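Putative polyketide cyclase (Bacillus cereus, PDB 3K0Z) is of unknown function but belongs to the SnoaL-like family in the NTF2 clan and may act as a polyketide cyclase. Local coordinates at residues K18-T23 with H94-D99. Residues are numbered along the deposited sequence; the frame is centred on the assembly and turned at random.
Sequences KPKAMT and HCEIED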
ATOM      1  N   LYS A  18       3.713 -13.128 -12.299  1.00 20.28           N
ATOM      2  CA  LYS A  18       2.493 -13.780 -11.868  1.00 20.62           C
ATOM      3  C   LYS A  18       2.277 -13.567 -10.391  1.00 21.73           C
ATOM      4  O   LYS A  18       3.176 -13.758  -9.569  1.00 22.87           O
ATOM      5  CB  LYS A  18       2.508 -15.251 -12.230  1.00 24.97           C
ATOM      6  CG  LYS A  18       2.431 -15.443 -13.748  1.00 27.16           C
ATOM      7  CD  LYS A  18       2.470 -16.874 -14.136  1.00 32.30           C
ATOM      8  CE  LYS A  18       2.497 -17.055 -15.635  1.00 39.03           C
ATOM      9  NZ  LYS A  18       2.335 -18.529 -15.915  1.00 41.67           N
ATOM     10  N   PRO A  19       1.081 -13.123 -10.033  1.00 23.11           N
ATOM     11  CA  PRO A  19       0.822 -12.943  -8.605  1.00 22.06           C
ATOM     12  C   PRO A  19       0.984 -14.231  -7.828  1.00 21.71           C
ATOM     13  O   PRO A  19       0.522 -15.274  -8.278  1.00 22.49           O
ATOM     14  CB  PRO A  19      -0.629 -12.499  -8.567  1.00 23.93           C
ATOM     15  CG  PRO A  19      -0.876 -11.891  -9.950  1.00 27.27           C
ATOM     16  CD  PRO A  19      -0.081 -12.769 -10.865  1.00 24.51           C
ATOM     17  N   LYS A  20       1.659 -14.160  -6.681  0.50 21.31           N
ATOM     18  CA  LYS A  20       1.851 -15.301  -5.831  0.50 21.88           C
ATOM     19  C   LYS A  20       0.576 -15.623  -5.053  0.50 21.02           C
ATOM     20  O   LYS A  20       0.363 -16.776  -4.673  0.50 19.70           O
ATOM     21  CB  LYS A  20       3.004 -15.072  -4.853  0.50 22.63           C
ATOM     22  CG  LYS A  20       4.345 -14.967  -5.515  0.50 28.80           C
ATOM     23  CD  LYS A  20       5.473 -15.294  -4.536  0.50 26.20           C
ATOM     24  CE  LYS A  20       6.784 -14.678  -5.005  0.50 33.39           C
ATOM     25  NZ  LYS A  20       6.932 -14.668  -6.495  0.50 32.46           N
ATOM     26  N   ALA A  21      -0.247 -14.606  -4.811  1.00 20.39           N
ATOM     27  CA  ALA A  21      -1.558 -14.749  -4.144  1.00 21.25           C
ATOM     28  C   ALA A  21      -2.491 -13.705  -4.754  1.00 20.70           C
ATOM     29  O   ALA A  21      -2.038 -12.648  -5.211  1.00 22.09           O
ATOM     30  CB  ALA A  21      -1.421 -14.552  -2.628  1.00 22.63           C
HETATM   31  N   MSE A  22      -3.779 -14.016  -4.821  1.00 18.89           N
HETATM   32  CA  MSE A  22      -4.772 -13.082  -5.335  1.00 24.21           C
HETATM   33  C   MSE A  22      -6.098 -13.259  -4.665  1.00 21.35           C
HETATM   34  O   MSE A  22      -6.481 -14.388  -4.373  1.00 17.73           O
HETATM   35  CB  MSE A  22      -5.077 -13.355  -6.820  1.00 22.43           C
HETATM   36  CG  MSE A  22      -4.158 -12.805  -7.777  1.00 30.92           C
HETATM   37 SE   MSE A  22      -4.795 -13.004  -9.634  0.75 36.63          SE
HETATM   38  CE  MSE A  22      -4.815 -14.734  -9.835  1.00 26.59           C
ATOM     39  N   THR A  23      -6.814 -12.151  -4.498  1.00 18.41           N
ATOM     40  CA  THR A  23      -8.184 -12.149  -4.097  1.00 19.82           C
ATOM     41  C   THR A  23      -8.978 -11.335  -5.131  1.00 20.84           C
ATOM     42  O   THR A  23      -8.710 -10.144  -5.369  1.00 19.94           O
ATOM     43  CB  THR A  23      -8.335 -11.549  -2.681  1.00 21.34           C
ATOM     44  OG1 THR A  23      -7.578 -12.338  -1.761  1.00 19.63           O
ATOM     45  CG2 THR A  23      -9.777 -11.507  -2.268  1.00 20.19           C
ATOM     46  N   HIS A  94      14.847  -6.813 -10.016  1.00 20.59           N
ATOM     47  CA  HIS A  94      13.776  -7.713 -10.432  1.00 21.52           C
ATOM     48  C   HIS A  94      12.545  -7.424  -9.594  1.00 22.52           C
ATOM     49  O   HIS A  94      12.669  -7.213  -8.368  1.00 26.05           O
ATOM     50  CB  HIS A  94      14.264  -9.155 -10.204  1.00 22.22           C
ATOM     51  CG  HIS A  94      15.593  -9.423 -10.851  1.00 17.67           C
ATOM     52  ND1 HIS A  94      15.708  -9.774 -12.176  1.00 21.37           N
ATOM     53  CD2 HIS A  94      16.857  -9.305 -10.380  1.00 21.89           C
ATOM     54  CE1 HIS A  94      16.986  -9.897 -12.486  1.00 23.14           C
ATOM     55  NE2 HIS A  94      17.704  -9.612 -11.415  1.00 21.88           N
ATOM     56  N   CYS A  95      11.376  -7.466 -10.231  1.00 17.47           N
ATOM     57  CA  CYS A  95      10.091  -7.147  -9.581  1.00 19.32           C
ATOM     58  C   CYS A  95       9.160  -8.363  -9.634  1.00 19.91           C
ATOM     59  O   CYS A  95       8.998  -8.927 -10.705  1.00 21.04           O
ATOM     60  CB  CYS A  95       9.449  -5.985 -10.341  1.00 18.74           C
ATOM     61  SG  CYS A  95       7.819  -5.521  -9.718  1.00 24.70           S
ATOM     62  N   GLU A  96       8.570  -8.737  -8.490  1.00 19.72           N
ATOM     63  CA  GLU A  96       7.588  -9.810  -8.382  1.00 20.53           C
ATOM     64  C   GLU A  96       6.324  -9.304  -7.683  1.00 20.36           C
ATOM     65  O   GLU A  96       6.396  -8.410  -6.846  1.00 20.33           O
ATOM     66  CB  GLU A  96       8.188 -10.950  -7.599  1.00 19.10           C
ATOM     67  CG  GLU A  96       9.276 -11.682  -8.335  1.00 23.97           C
ATOM     68  CD  GLU A  96       9.526 -13.094  -7.714  1.00 30.71           C
ATOM     69  OE1 GLU A  96       9.885 -13.200  -6.522  1.00 38.03           O
ATOM     70  OE2 GLU A  96       9.311 -14.097  -8.426  1.00 49.63           O
ATOM     71  N   ILE A  97       5.173  -9.838  -8.072  1.00 18.66           N
ATOM     72  CA  ILE A  97       3.903  -9.506  -7.464  1.00 19.29           C
ATOM     73  C   ILE A  97       3.615 -10.529  -6.338  1.00 20.20           C
ATOM     74  O   ILE A  97       3.390 -11.751  -6.587  1.00 19.18           O
ATOM     75  CB  ILE A  97       2.721  -9.540  -8.526  1.00 20.81           C
ATOM     76  CG1 ILE A  97       2.990  -8.639  -9.742  1.00 21.75           C
ATOM     77  CG2 ILE A  97       1.340  -9.228  -7.846  1.00 16.58           C
ATOM     78  CD1 ILE A  97       1.964  -8.849 -10.912  1.00 20.20           C
ATOM     79  N   GLU A  98       3.682 -10.053  -5.105  1.00 19.61           N
ATOM     80  CA  GLU A  98       3.370 -10.882  -3.968  1.00 19.63           C
ATOM     81  C   GLU A  98       1.881 -11.098  -3.745  1.00 17.80           C
ATOM     82  O   GLU A  98       1.457 -12.199  -3.366  1.00 19.61           O
ATOM     83  CB  GLU A  98       3.998 -10.351  -2.691  1.00 18.99           C
ATOM     84  CG  GLU A  98       5.508 -10.213  -2.748  1.00 21.28           C
ATOM     85  CD  GLU A  98       6.220 -11.544  -2.864  1.00 25.02           C
ATOM     86  OE1 GLU A  98       5.760 -12.510  -2.240  1.00 22.41           O
ATOM     87  OE2 GLU A  98       7.218 -11.637  -3.592  1.00 30.72           O
ATOM     88  N   ASP A  99       1.070 -10.097  -3.990  1.00 16.33           N
ATOM     89  CA  ASP A  99      -0.351 -10.237  -3.725  1.00 19.83           C
ATOM     90  C   ASP A  99      -1.088  -9.209  -4.597  1.00 19.37           C
ATOM     91  O   ASP A  99      -0.561  -8.134  -4.877  1.00 17.29           O
ATOM     92  CB  ASP A  99      -0.604 -10.067  -2.232  1.00 17.30           C
ATOM     93  CG  ASP A  99      -2.006 -10.542  -1.772  1.00 21.59           C
ATOM     94  OD1 ASP A  99      -2.773 -11.138  -2.554  1.00 21.03           O
ATOM     95  OD2 ASP A  99      -2.330 -10.268  -0.582  1.00 25.65           O
TER
HETATM   96  O   HOH W   1       5.487 -12.309  -9.581  1.00 16.71           O
HETATM   97  O   HOH W   2      -4.800 -12.517  -1.574  1.00 18.29           O
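Pro19, Lys20 and Ala21 run beside Ile97, Glu98 and Asp99 where a loop leads into the short parallel strand 22-24, outermost in this chain's NTF2-like sheet, just where strand 93-103 carries a classic beta bulge: Glu98 and Asp99 both face Arg110. A backbone hydrogen bond runs from Lys20 N to Ile97 O, 3.0 Å long, with the CA-H of Pro19 also directed at Ile97 O, 3.5 Å from Pro19 CA. Next to it a water bridges Lys18 O, to which it donates, and Ile97 N, from which it accepts. The Pro19 ring lies alongside the Ile97 side chain, CB 3.9 Å from Ile97 CG2.

Lys20, Glu96 and Glu98 form a charged group at the surface. In one of its two conformers Lys20 runs beside Glu98 until chi4 (-35°) bends NZ to Glu96 OE2, 3.1 Å away, a tentative salt bridge with a weak hydrogen bond. In that conformer CE lies 3.4 Å from Glu98 OE2, which Ser112 OG engages. Asp99 is buried towards the second subunit, whose Lys106 pairs with OD2; its OD1 lies 3.1 Å from Ala21 O, another acceptor, and takes a proton from a second water, also bonded to Thr23 OG1, which may ease their repulsion.

Ile97 reaches inward to Tyr44 of helix 30-49 and Leu111 of strand 106-117; beyond Asp99, Ala21 and Thr23 continue the backbone pairing with Leu100, bringing strand 22-24 alongside strand 93-103.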